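AT-less polyketide synthase (Streptomyces platensis subsp. rosaceus, PDB 4TKT) probably serves as a ketosynthase domain of an AT-less type I polyketide synthase, joining acyl and extender units in isomigrastatin biosynthesis. Local coordinates at residues Ala115-Ala120 with Ala128-Val133; Ala109-Gly114 with Asp267-Leu272; Val310-Ile315 with Ala341-Ala346; Trp412-Thr417 with Val438-Glu443; Ala137-Tyr142 with Pro219-Met224. All coordinates share one frame; numbering follows the deposited sequence.

Contact 1: residues Ala115-Ala120 with Ala128-Val133. With SO4 (sulfate ion), chain C.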
# COMPACT_ATOMS: atom_id res chain seq x y z
N ALA A 115 6.47 6.90 18.65
CA ALA A 115 5.18 7.55 18.82
C ALA A 115 4.05 6.57 18.56
O ALA A 115 3.06 6.54 19.30
CB ALA A 115 5.06 8.75 17.89
N LEU A 116 4.20 5.76 17.52
CA LEU A 116 3.18 4.78 17.16
C LEU A 116 2.98 3.76 18.28
O LEU A 116 1.85 3.42 18.62
CB LEU A 116 3.54 4.07 15.86
CG LEU A 116 2.48 3.11 15.31
CD1 LEU A 116 1.15 3.82 15.15
CD2 LEU A 116 2.94 2.50 13.99
N ARG A 117 4.08 3.28 18.86
CA ARG A 117 3.99 2.33 19.96
C ARG A 117 3.28 2.94 21.17
O ARG A 117 2.42 2.30 21.78
CB ARG A 117 5.38 1.84 20.37
CG ARG A 117 6.08 1.02 19.29
CD ARG A 117 7.36 0.38 19.82
NE ARG A 117 8.34 1.38 20.25
CZ ARG A 117 9.35 1.80 19.50
NH1 ARG A 117 9.53 1.31 18.28
NH2 ARG A 117 10.19 2.71 19.97
N ALA A 118 3.63 4.17 21.50
CA ALA A 118 3.02 4.87 22.63
C ALA A 118 1.51 5.03 22.44
O ALA A 118 0.73 4.78 23.36
CB ALA A 118 3.66 6.23 22.83
N ALA A 119 1.11 5.44 21.24
CA ALA A 119 -0.30 5.64 20.94
C ALA A 119 -1.08 4.33 20.98
O ALA A 119 -2.23 4.29 21.43
CB ALA A 119 -0.46 6.30 19.57
N ALA A 120 -0.44 3.26 20.53
CA ALA A 120 -1.07 1.94 20.49
C ALA A 120 -1.19 1.33 21.88
O ALA A 120 -2.23 0.80 22.25
CB ALA A 120 -0.28 1.02 19.57
N ALA A 128 -1.03 -6.79 26.39
CA ALA A 128 -1.42 -6.80 24.99
C ALA A 128 -0.36 -6.12 24.14
O ALA A 128 0.34 -5.23 24.61
CB ALA A 128 -2.77 -6.12 24.81
N GLY A 129 -0.25 -6.55 22.88
CA GLY A 129 0.74 -5.99 21.99
C GLY A 129 0.41 -4.57 21.58
O GLY A 129 -0.73 -4.14 21.71
N ASP A 130 1.40 -3.84 21.09
CA ASP A 130 1.18 -2.48 20.63
C ASP A 130 0.87 -2.46 19.13
O ASP A 130 -0.24 -2.10 18.72
CB ASP A 130 2.39 -1.59 20.95
CG ASP A 130 3.72 -2.27 20.66
OD1 ASP A 130 3.79 -3.08 19.71
OD2 ASP A 130 4.70 -1.99 21.37
N ILE A 131 1.84 -2.85 18.32
CA ILE A 131 1.70 -2.86 16.86
C ILE A 131 1.66 -4.28 16.31
O ILE A 131 2.56 -5.08 16.56
CB ILE A 131 2.87 -2.12 16.18
CG1 ILE A 131 3.07 -0.73 16.80
CG2 ILE A 131 2.63 -2.02 14.68
CD1 ILE A 131 4.27 -0.01 16.24
N GLY A 132 0.61 -4.59 15.55
CA GLY A 132 0.51 -5.88 14.90
C GLY A 132 0.88 -5.81 13.43
O GLY A 132 0.67 -4.79 12.78
N VAL A 133 1.44 -6.90 12.90
CA VAL A 133 1.84 -6.93 11.50
C VAL A 133 1.24 -8.15 10.80
O VAL A 133 1.52 -9.29 11.16
CB VAL A 133 3.38 -6.96 11.35
CG1 VAL A 133 3.77 -6.88 9.89
CG2 VAL A 133 4.00 -5.80 12.12
S SO4 C . 8.99 2.67 23.77
O1 SO4 C . 9.42 2.69 25.17
O2 SO4 C . 10.15 2.84 22.90
O3 SO4 C . 8.05 3.76 23.54
O4 SO4 C . 8.34 1.39 23.48
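Arg-117, which lies alongside Asp-130 and over the end of Ile-131, holds a sulfate ion with a sound bond from its NH2 to sulfate O2 (2.9 Å, N-H...O angle 150°). Its NE makes a second, longer bond to sulfate O4 (3.2 Å). NH1 is used as well, by the carbonyl of Leu-173, so every guanidinium nitrogen has an acceptor. The aliphatic part of the chain does the packing: Arg-117 CG sits 3.7 Å from Ile-131 CD1 before the chain folds at chi3 (-62°) and swings the flat end toward the ion. Asp-130 forms no salt bridge with it: OD2 stays 5.1 Å from Arg-117 NE and lies nearest to CG and CD. Its OD1 instead accepts from the backbone N of Ser-176, and of Ile-131 at a modelled length too short to trust. Next to it, Leu-116 CD2 meets Ile-131 CD1 at 3.6 Å, the two side chains crossing at about a right angle. Ala-120 CB closes on Asp-130 O at 3.2 Å, where helix 113-121 passes the corner of the chain at Asp-130. The contact is therefore divided chemically: methyl and methylene groups join helix to strand, while the guanidinium gives its hydrogen bonds to the Leu-173 carbonyl and to an anion probably from the crystallisation liquor.

Contact 2: residues Ala109-Gly114 with Asp267-Leu272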
# COMPACT_ATOMS: atom_id res chain seq x y z
N ALA A 109 1.30 8.08 7.71
CA ALA A 109 0.40 8.20 8.85
C ALA A 109 0.82 9.33 9.78
O ALA A 109 0.04 9.81 10.59
CB ALA A 109 0.33 6.89 9.61
N GLY A 110 2.07 9.76 9.65
CA GLY A 110 2.60 10.81 10.50
C GLY A 110 3.00 10.27 11.86
O GLY A 110 2.80 10.92 12.88
N TYR A 111 3.57 9.08 11.86
CA TYR A 111 4.02 8.45 13.09
C TYR A 111 5.47 7.98 13.00
O TYR A 111 5.87 7.36 12.02
CB TYR A 111 3.14 7.26 13.45
CG TYR A 111 1.88 7.62 14.19
CD1 TYR A 111 1.89 7.83 15.56
CD2 TYR A 111 0.67 7.74 13.52
CE1 TYR A 111 0.74 8.16 16.24
CE2 TYR A 111 -0.49 8.07 14.19
CZ TYR A 111 -0.45 8.28 15.56
OH TYR A 111 -1.60 8.61 16.23
N SER A 112 6.24 8.29 14.03
CA SER A 112 7.53 7.64 14.21
C SER A 112 7.29 6.31 14.90
O SER A 112 6.19 6.07 15.41
CB SER A 112 8.48 8.52 15.02
OG SER A 112 7.99 8.71 16.34
N ARG A 113 8.29 5.44 14.91
CA ARG A 113 8.19 4.15 15.57
C ARG A 113 7.77 4.30 17.03
O ARG A 113 6.81 3.68 17.48
CB ARG A 113 9.51 3.39 15.48
CG ARG A 113 9.59 2.41 14.33
CD ARG A 113 10.83 2.65 13.49
NE ARG A 113 12.02 2.80 14.31
CZ ARG A 113 13.16 3.33 13.87
NH1 ARG A 113 13.24 3.76 12.61
NH2 ARG A 113 14.20 3.45 14.68
N GLY A 114 8.50 5.14 17.77
CA GLY A 114 8.24 5.35 19.18
C GLY A 114 6.87 5.92 19.45
O GLY A 114 6.17 5.49 20.37
N ASP A 267 -6.85 10.90 18.62
CA ASP A 267 -5.42 11.17 18.49
C ASP A 267 -5.12 12.13 17.34
O ASP A 267 -3.96 12.41 17.05
CB ASP A 267 -4.64 9.87 18.31
CG ASP A 267 -4.52 9.08 19.59
OD1 ASP A 267 -5.32 9.33 20.52
OD2 ASP A 267 -3.63 8.21 19.68
N GLY A 268 -6.17 12.62 16.69
CA GLY A 268 -6.02 13.56 15.60
C GLY A 268 -5.31 12.98 14.39
O GLY A 268 -4.63 13.70 13.66
N ASP A 269 -5.47 11.68 14.18
CA ASP A 269 -4.85 11.01 13.04
C ASP A 269 -5.53 11.39 11.73
O ASP A 269 -6.68 11.82 11.72
CB ASP A 269 -4.91 9.48 13.20
CG ASP A 269 -4.11 8.98 14.38
OD1 ASP A 269 -3.20 9.71 14.83
OD2 ASP A 269 -4.37 7.86 14.84
N ARG A 270 -4.80 11.23 10.63
CA ARG A 270 -5.41 11.28 9.31
C ARG A 270 -6.31 10.06 9.17
O ARG A 270 -6.01 9.00 9.72
CB ARG A 270 -4.35 11.29 8.21
CG ARG A 270 -3.36 12.42 8.30
CD ARG A 270 -2.29 12.30 7.23
NE ARG A 270 -2.86 12.28 5.89
CZ ARG A 270 -2.55 11.38 4.96
NH1 ARG A 270 -1.69 10.41 5.24
NH2 ARG A 270 -3.11 11.44 3.76
N ILE A 271 -7.41 10.20 8.46
CA ILE A 271 -8.30 9.07 8.24
C ILE A 271 -8.63 8.96 6.76
O ILE A 271 -9.43 9.73 6.23
CB ILE A 271 -9.58 9.20 9.08
CG1 ILE A 271 -9.22 9.29 10.57
CG2 ILE A 271 -10.49 8.01 8.84
CD1 ILE A 271 -10.40 9.54 11.48
N LEU A 272 -7.99 8.00 6.10
CA LEU A 272 -8.12 7.84 4.66
C LEU A 272 -9.38 7.08 4.29
O LEU A 272 -9.77 7.00 3.13
CB LEU A 272 -6.89 7.12 4.10
CG LEU A 272 -5.54 7.65 4.60
CD1 LEU A 272 -4.39 6.84 4.03
CD2 LEU A 272 -5.39 9.12 4.24
O HOH W 1 -2.69 9.50 10.49
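Tyr-111 points its hydroxyl at the carboxylate of Asp-269, and the hydrogen bond from Tyr-111 OH to Asp-269 OD1 is modelled at 2.4 Å, a length too short to be taken literally. The carboxylate comes to the edge of the ring, with its own plane turned 79° from that of the ring. Asp-267 adds a looser touch, its CB 3.9 Å from Tyr-111 OH. A water lies 2.7 Å from Ala-109 O and accepts from Arg-270 N at 2.7 Å, bridging the backbones.

In the next shell the acids are held by cations. Arg-259 makes salt bridges to both Asp-267 and Asp-269, Lys-599 pairs with Asp-269 OD1, and Arg-123 with Asp-267. Such a setting would probably keep both carboxylates ionised. The helix ends that present these groups turn on glycines: Gly-110 (phi 80°) is the C-prime residue of a Schellman motif closing helix 93-109, and Gly-268 does the same after helix 261-266. Ser-112 holds the N-cap position of helix 113-121, its OG taking a weak bond from Ala-115 N. Lys-599 comes from far along the chain, consistent with a C-terminal segment wrapping back onto the ketosynthase, as the post-AT linker does in modular polyketide synthases.

Contact 3: residues Val310-Ile315 with Ala341-Ala346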
# COMPACT_ATOMS: atom_id res chain seq x y z
N VAL A 310 -24.38 -2.17 6.73
CA VAL A 310 -24.68 -1.23 5.66
C VAL A 310 -25.91 -1.65 4.87
O VAL A 310 -26.35 -2.80 4.95
CB VAL A 310 -23.49 -1.09 4.68
CG1 VAL A 310 -22.23 -0.69 5.43
CG2 VAL A 310 -23.26 -2.39 3.93
N ASP A 311 -26.47 -0.71 4.11
CA ASP A 311 -27.55 -1.00 3.17
C ASP A 311 -26.96 -1.04 1.77
O ASP A 311 -26.64 -0.00 1.19
CB ASP A 311 -28.65 0.06 3.27
CG ASP A 311 -29.92 -0.33 2.52
OD1 ASP A 311 -29.86 -1.21 1.64
OD2 ASP A 311 -30.98 0.26 2.82
N PRO A 312 -26.81 -2.25 1.21
CA PRO A 312 -26.18 -2.50 -0.10
C PRO A 312 -26.70 -1.61 -1.22
O PRO A 312 -25.99 -1.40 -2.21
CB PRO A 312 -26.52 -3.97 -0.38
CG PRO A 312 -27.30 -4.46 0.80
CD PRO A 312 -27.10 -3.51 1.92
N ARG A 313 -27.92 -1.09 -1.09
CA ARG A 313 -28.46 -0.16 -2.07
C ARG A 313 -27.62 1.12 -2.12
O ARG A 313 -27.57 1.81 -3.15
CB ARG A 313 -29.92 0.16 -1.74
CG ARG A 313 -30.59 1.15 -2.69
CD ARG A 313 -30.53 0.70 -4.14
NE ARG A 313 -31.12 1.67 -5.05
CZ ARG A 313 -30.48 2.72 -5.55
NH1 ARG A 313 -31.10 3.56 -6.37
NH2 ARG A 313 -29.21 2.94 -5.23
N ASP A 314 -26.95 1.43 -1.02
CA ASP A 314 -26.15 2.65 -0.91
C ASP A 314 -24.73 2.48 -1.45
O ASP A 314 -24.01 3.47 -1.59
CB ASP A 314 -26.09 3.11 0.54
CG ASP A 314 -27.46 3.45 1.11
OD1 ASP A 314 -28.28 4.03 0.37
OD2 ASP A 314 -27.70 3.14 2.29
N ILE A 315 -24.34 1.25 -1.75
CA ILE A 315 -23.01 0.99 -2.31
C ILE A 315 -22.82 1.76 -3.61
O ILE A 315 -23.57 1.58 -4.56
CB ILE A 315 -22.77 -0.51 -2.59
CG1 ILE A 315 -22.93 -1.34 -1.31
CG2 ILE A 315 -21.39 -0.72 -3.19
CD1 ILE A 315 -21.79 -1.20 -0.35
N ALA A 341 -29.36 -9.18 -4.58
CA ALA A 341 -30.75 -9.59 -4.76
C ALA A 341 -31.46 -9.87 -3.44
O ALA A 341 -32.69 -9.89 -3.37
CB ALA A 341 -30.84 -10.80 -5.67
N GLU A 342 -30.68 -10.10 -2.39
CA GLU A 342 -31.24 -10.39 -1.07
C GLU A 342 -31.66 -9.12 -0.34
O GLU A 342 -32.15 -9.18 0.79
CB GLU A 342 -30.25 -11.18 -0.22
CG GLU A 342 -30.15 -12.65 -0.59
CD GLU A 342 -31.47 -13.38 -0.41
OE1 GLU A 342 -32.23 -13.03 0.52
OE2 GLU A 342 -31.76 -14.30 -1.21
N PHE A 343 -31.46 -7.97 -0.98
CA PHE A 343 -31.73 -6.69 -0.32
C PHE A 343 -32.53 -5.73 -1.20
O PHE A 343 -33.47 -5.09 -0.72
CB PHE A 343 -30.42 -6.04 0.10
CG PHE A 343 -29.63 -6.85 1.09
CD1 PHE A 343 -29.90 -6.76 2.45
CD2 PHE A 343 -28.62 -7.70 0.66
CE1 PHE A 343 -29.18 -7.51 3.36
CE2 PHE A 343 -27.89 -8.44 1.57
CZ PHE A 343 -28.17 -8.35 2.92
N THR A 344 -32.16 -5.63 -2.47
CA THR A 344 -32.86 -4.74 -3.39
C THR A 344 -32.99 -5.34 -4.78
O THR A 344 -32.18 -6.16 -5.20
CB THR A 344 -32.15 -3.38 -3.53
OG1 THR A 344 -30.74 -3.58 -3.68
CG2 THR A 344 -32.42 -2.51 -2.31
N ASP A 345 -34.03 -4.91 -5.49
CA ASP A 345 -34.25 -5.33 -6.87
C ASP A 345 -33.83 -4.22 -7.83
O ASP A 345 -34.12 -4.28 -9.03
CB ASP A 345 -35.72 -5.69 -7.10
N ALA A 346 -33.14 -3.22 -7.30
CA ALA A 346 -32.71 -2.06 -8.09
C ALA A 346 -31.68 -2.44 -9.15
O ALA A 346 -30.98 -3.45 -9.02
CB ALA A 346 -32.16 -0.98 -7.17
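Pro-312 and Phe-343 face each other with CA atoms 7.0 Å apart, and Arg-313 and Thr-344 follow at 6.5 Å, as the short 3-10 turn 312-314 passes the irregular segment 341-346. The turn is drawn tight by the backbone bond from Asp-314 N to Asp-311 O (2.7 Å), and the Asp-311 side chain adds a weak bond, OD1 accepting from Arg-313 N. Pro-312 sets its CG over one face of the Phe-343 ring: Pro-312 CG lies 3.7 Å from the ring centroid, 28° off the normal, in a CH-pi contact displaced toward the rim. The same CG is 3.4 Å from Phe-343 CG, so the methylene rests over the root of the ring and not its far end.

Both segments lead from a helix into a strand of the thiolase-type sheet. Strand 317-319, helix 328-340 and strand 350-353 form a beta-alpha-beta crossover between neighbouring parallel strands, and the contact joins the approaches to those two strands.

Farther along, Arg-313 carries the packing. With CG turned opposite the backbone N (chi1 179°) and a bend at chi2, its chain runs past Thr-344, whose CG2 touches Arg-313 CB at 3.7 Å. The chain then arrives at Ala-346, where CB lies 3.5 Å from Arg-313 NE, obliquely to the guanidinium. The charged end makes a cation-pi contact with Phe-349, and Trp-305 of helix 294-308 packs on Pro-312.

Contact 4: residues Trp412-Thr417 with Val438-Glu443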
# COMPACT_ATOMS: atom_id res chain seq x y z
N TRP A 412 -17.76 11.22 -8.71
CA TRP A 412 -18.46 10.39 -7.74
C TRP A 412 -19.02 11.29 -6.65
O TRP A 412 -18.37 11.52 -5.63
CB TRP A 412 -17.51 9.34 -7.14
CG TRP A 412 -18.16 8.35 -6.21
CD1 TRP A 412 -19.47 8.33 -5.83
CD2 TRP A 412 -17.53 7.25 -5.54
NE1 TRP A 412 -19.70 7.28 -4.96
CE2 TRP A 412 -18.52 6.60 -4.78
CE3 TRP A 412 -16.23 6.75 -5.52
CZ2 TRP A 412 -18.24 5.48 -4.00
CZ3 TRP A 412 -15.96 5.64 -4.75
CH2 TRP A 412 -16.96 5.02 -4.00
N PRO A 413 -20.25 11.79 -6.86
CA PRO A 413 -20.87 12.78 -5.97
C PRO A 413 -21.29 12.21 -4.62
O PRO A 413 -21.75 11.06 -4.54
CB PRO A 413 -22.10 13.24 -6.77
CG PRO A 413 -22.45 12.06 -7.59
CD PRO A 413 -21.15 11.40 -7.96
N ARG A 414 -21.12 13.00 -3.57
CA ARG A 414 -21.53 12.60 -2.23
C ARG A 414 -23.01 12.88 -2.01
O ARG A 414 -23.50 13.96 -2.33
CB ARG A 414 -20.69 13.32 -1.17
CG ARG A 414 -21.03 12.92 0.26
CD ARG A 414 -20.22 13.73 1.27
NE ARG A 414 -18.78 13.61 1.05
CZ ARG A 414 -18.01 12.67 1.59
NH1 ARG A 414 -18.54 11.75 2.38
NH2 ARG A 414 -16.71 12.64 1.32
N THR A 415 -23.73 11.90 -1.46
CA THR A 415 -25.15 12.08 -1.17
C THR A 415 -25.32 12.72 0.21
O THR A 415 -25.09 12.08 1.23
CB THR A 415 -25.91 10.75 -1.21
OG1 THR A 415 -25.80 10.17 -2.51
CG2 THR A 415 -27.38 10.97 -0.88
N GLY A 416 -25.74 13.99 0.21
CA GLY A 416 -25.90 14.74 1.44
C GLY A 416 -24.60 14.80 2.22
O GLY A 416 -23.57 15.21 1.69
N THR A 417 -24.66 14.39 3.48
CA THR A 417 -23.46 14.29 4.31
C THR A 417 -23.14 12.82 4.59
O THR A 417 -22.30 12.51 5.44
CB THR A 417 -23.62 15.04 5.64
OG1 THR A 417 -24.79 14.57 6.33
CG2 THR A 417 -23.76 16.54 5.39
N VAL A 438 -15.78 -0.64 2.83
CA VAL A 438 -15.18 0.61 3.29
C VAL A 438 -16.05 1.83 2.99
O VAL A 438 -16.79 1.86 2.01
CB VAL A 438 -13.78 0.84 2.67
CG1 VAL A 438 -12.87 -0.34 2.95
CG2 VAL A 438 -13.88 1.09 1.18
N GLU A 439 -15.96 2.82 3.86
CA GLU A 439 -16.58 4.12 3.64
C GLU A 439 -15.57 5.21 3.99
O GLU A 439 -14.68 4.99 4.81
CB GLU A 439 -17.85 4.28 4.47
CG GLU A 439 -17.61 4.22 5.97
CD GLU A 439 -18.85 4.55 6.78
OE1 GLU A 439 -19.95 4.64 6.19
OE2 GLU A 439 -18.73 4.71 8.01
N ASP A 440 -15.69 6.38 3.38
CA ASP A 440 -14.80 7.48 3.73
C ASP A 440 -15.24 8.11 5.05
O ASP A 440 -16.26 7.72 5.63
CB ASP A 440 -14.72 8.53 2.62
CG ASP A 440 -16.07 9.03 2.18
OD1 ASP A 440 -17.09 8.64 2.79
OD2 ASP A 440 -16.12 9.83 1.23
N TYR A 441 -14.48 9.09 5.52
CA TYR A 441 -14.71 9.68 6.82
C TYR A 441 -15.28 11.09 6.71
O TYR A 441 -14.92 11.85 5.81
CB TYR A 441 -13.42 9.69 7.63
CG TYR A 441 -13.52 10.39 8.97
CD1 TYR A 441 -14.23 9.82 10.02
CD2 TYR A 441 -12.88 11.60 9.20
CE1 TYR A 441 -14.32 10.45 11.25
CE2 TYR A 441 -12.96 12.24 10.42
CZ TYR A 441 -13.68 11.66 11.44
OH TYR A 441 -13.77 12.29 12.66
N VAL A 442 -16.18 11.43 7.63
CA VAL A 442 -16.76 12.77 7.70
C VAL A 442 -16.67 13.33 9.12
O VAL A 442 -17.27 12.79 10.04
CB VAL A 442 -18.23 12.77 7.24
CG1 VAL A 442 -18.85 14.15 7.46
CG2 VAL A 442 -18.35 12.35 5.78
N GLU A 443 -15.90 14.40 9.28
CA GLU A 443 -15.74 15.02 10.59
C GLU A 443 -16.99 15.78 11.01
O GLU A 443 -17.84 15.24 11.73
CB GLU A 443 -14.53 15.97 10.59
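Arg-414 reaches across to Asp-440 with a chain that stays extended from CB through CG to CD and then bends. CB, CG and CD serve as the span, CG lying opposite the backbone N (chi1 -179°). The turn comes at chi3, and NE beyond it gives its hydrogen to a glycerol molecule, probably from the crystallisation liquor. CZ then stands 3.4 Å from Asp-440 OD2. At the tip, NH2 forms the salt bridge with Asp-440 OD2 at 2.9 Å, but the N-H...O angle of 127° makes the hydrogen bond in it weak. NH1 offers a second weak bond, to Asp-440 OD1 at 3.5 Å.

The guanidinium and carboxylate planes are only 15° apart, yet OD2 meets the guanidinium obliquely, so the two groups are nearly parallel without the straight side-on pairing of two good bonds. Strands 421-427 and 432-439 are adjacent and antiparallel, a beta hairpin, and the contact lies at its open end, where the chain enters the first strand and leaves the second. Asp-440 also pairs through its backbone with Arg-420, whose side chain makes a long, weak ion pair with OD2; two arginines thus share one carboxylate. A methionine in place of Arg-414 would probably leave that carboxylate short of its closer cation and dependent on the distant one. On another side of the guanidinium, Val-442 CG2 comes to 3.5 Å from NH1, and the same methyl is 4.0 Å from Thr-417 O.

Contact 5: residues Ala137-Tyr142 with Pro219-Met224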
# COMPACT_ATOMS: atom_id res chain seq x y z
N ALA A 137 1.24 -13.04 1.39
CA ALA A 137 2.15 -13.41 0.31
C ALA A 137 1.94 -14.88 -0.04
O ALA A 137 1.48 -15.65 0.80
CB ALA A 137 3.59 -13.15 0.69
N MSE A 138 2.28 -15.27 -1.26
CA MSE A 138 2.04 -16.65 -1.68
C MSE A 138 3.21 -17.32 -2.40
O MSE A 138 3.22 -18.53 -2.56
CB MSE A 138 0.80 -16.71 -2.57
CG MSE A 138 0.91 -15.93 -3.88
SE MSE A 138 -0.66 -16.16 -5.03
CE MSE A 138 -0.48 -18.06 -5.43
N TYR A 139 4.20 -16.54 -2.83
CA TYR A 139 5.34 -17.10 -3.56
C TYR A 139 6.65 -17.00 -2.79
O TYR A 139 6.93 -15.98 -2.15
CB TYR A 139 5.51 -16.41 -4.91
CG TYR A 139 4.42 -16.69 -5.91
CD1 TYR A 139 4.28 -17.95 -6.48
CD2 TYR A 139 3.53 -15.69 -6.29
CE1 TYR A 139 3.28 -18.21 -7.40
CE2 TYR A 139 2.53 -15.95 -7.21
CZ TYR A 139 2.41 -17.21 -7.76
OH TYR A 139 1.41 -17.47 -8.68
N SER A 140 7.44 -18.06 -2.85
CA SER A 140 8.81 -18.04 -2.33
C SER A 140 9.77 -18.46 -3.43
O SER A 140 10.39 -19.52 -3.35
CB SER A 140 8.95 -18.97 -1.13
OG SER A 140 8.24 -18.47 -0.02
N GLU A 141 9.91 -17.61 -4.45
CA GLU A 141 10.64 -17.97 -5.65
C GLU A 141 12.15 -17.70 -5.59
O GLU A 141 12.92 -18.40 -6.24
CB GLU A 141 10.06 -17.23 -6.85
CG GLU A 141 8.68 -17.70 -7.25
CD GLU A 141 8.19 -17.04 -8.52
OE1 GLU A 141 8.30 -15.80 -8.63
OE2 GLU A 141 7.72 -17.77 -9.42
N TYR A 142 12.55 -16.68 -4.84
CA TYR A 142 13.96 -16.31 -4.73
C TYR A 142 14.80 -17.52 -4.34
O TYR A 142 15.87 -17.77 -4.89
CB TYR A 142 14.13 -15.18 -3.71
CG TYR A 142 15.38 -14.34 -3.88
CD1 TYR A 142 15.67 -13.73 -5.09
CD2 TYR A 142 16.25 -14.14 -2.82
CE1 TYR A 142 16.80 -12.95 -5.24
CE2 TYR A 142 17.39 -13.37 -2.96
CZ TYR A 142 17.66 -12.77 -4.18
OH TYR A 142 18.79 -12.00 -4.32
N PRO A 219 11.38 -17.19 -13.61
CA PRO A 219 10.60 -17.59 -14.79
C PRO A 219 9.62 -18.73 -14.51
O PRO A 219 8.69 -18.94 -15.29
CB PRO A 219 11.67 -18.02 -15.79
CG PRO A 219 12.86 -18.37 -14.96
CD PRO A 219 12.83 -17.42 -13.81
N GLY A 220 9.82 -19.45 -13.41
CA GLY A 220 8.99 -20.60 -13.07
C GLY A 220 7.50 -20.31 -13.07
O GLY A 220 6.71 -21.12 -13.56
N LYS A 221 7.13 -19.16 -12.52
CA LYS A 221 5.73 -18.76 -12.46
C LYS A 221 5.10 -18.72 -13.85
O LYS A 221 3.94 -19.06 -14.03
CB LYS A 221 5.59 -17.40 -11.78
CG LYS A 221 4.16 -16.90 -11.68
CD LYS A 221 4.10 -15.42 -11.31
CE LYS A 221 4.71 -15.17 -9.94
NZ LYS A 221 4.61 -13.73 -9.55
N TYR A 222 5.89 -18.29 -14.83
CA TYR A 222 5.40 -18.17 -16.19
C TYR A 222 5.30 -19.53 -16.89
O TYR A 222 4.39 -19.75 -17.68
CB TYR A 222 6.30 -17.22 -16.99
CG TYR A 222 5.94 -15.78 -16.74
CD1 TYR A 222 6.44 -15.09 -15.64
CD2 TYR A 222 5.08 -15.10 -17.60
CE1 TYR A 222 6.09 -13.77 -15.40
CE2 TYR A 222 4.73 -13.79 -17.37
CZ TYR A 222 5.24 -13.13 -16.27
OH TYR A 222 4.90 -11.82 -16.05
N LEU A 223 6.22 -20.43 -16.58
CA LEU A 223 6.14 -21.79 -17.10
C LEU A 223 4.93 -22.50 -16.51
O LEU A 223 4.39 -23.44 -17.10
CB LEU A 223 7.42 -22.57 -16.79
CG LEU A 223 8.68 -22.17 -17.54
CD1 LEU A 223 9.89 -22.92 -17.00
CD2 LEU A 223 8.53 -22.42 -19.04
N MSE A 224 4.50 -22.04 -15.34
CA MSE A 224 3.39 -22.66 -14.63
C MSE A 224 2.04 -22.23 -15.19
O MSE A 224 1.16 -23.07 -15.41
CB MSE A 224 3.48 -22.31 -13.15
CG MSE A 224 2.52 -23.09 -12.27
SE MSE A 224 1.57 -21.92 -11.04
CE MSE A 224 0.11 -21.41 -12.20
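Two neighbouring parallel strands of the thiolase-type sheet, 129-136 and 208-214, each run on into a connection, and here those connections meet: the loop 137-142 against the start of helix 220-227. Tyr-139 and Glu-141 of the loop both pack on Lys-221 of the helix. Lys-221 sends CG opposite its backbone N (chi1 180°), runs straight to CD, and bends at chi3, which lays CE over one face of the Tyr-139 ring. CE is 3.8 Å from the ring centroid and 20° off the normal, a CH-pi contact nearest to CE2 (3.6 Å). The ammonium follows as an off-centre cation-pi partner, with Lys-221 NZ 4.4 Å from that centroid.

The polar ends look farther afield. NZ bonds to Ser-216 OG and to the carbonyl of Leu-215, which satisfies N-H groups of this buried lysine; Glu-363 OE1 offers only a long, weak ion pair. Tyr-139 OH bonds to Glu-363. An alanine at Tyr-139 would probably cost Glu-363 that partner and leave the CE end of Lys-221 without the ring face that limits its swing.

Glu-141 approaches nearer the backbone end of Lys-221, the two chains crossing nearly perpendicular. Its OE1 remains 4.3 Å from Lys-221 NZ, opposite charges too far apart for a salt bridge. Placed near the first turn of the helix, the carboxylate probably gains from the positive end of the helix dipole. It leans on the lysine's root more than on its tip: Glu-141 OE2 lies 3.2 Å from Lys-221 CB.

In the fold
Contacts 1 and 2 share helix 113-121 and touch directly: Leu-116 N is 3.7 Å from Tyr-111 CD1, and Ala-119 CB is 3.7 Å from Asp-267 OD2. Contact 2 also meets contact 4, through Ile-271 CG2 and Tyr-441 CB at 3.6 Å. Contacts 3 and 4 do not touch, their nearest atoms being about 6 Å apart. The loop 137-142 of contact 5 follows directly on the strand used by contact 1, yet their centres are 34 Å apart, and contact 5 lies across the chain's centre from contacts 2 and 4. None of the segments contains a cysteine or histidine, so the Cys-His-His set expected of a ketosynthase must lie outside all five.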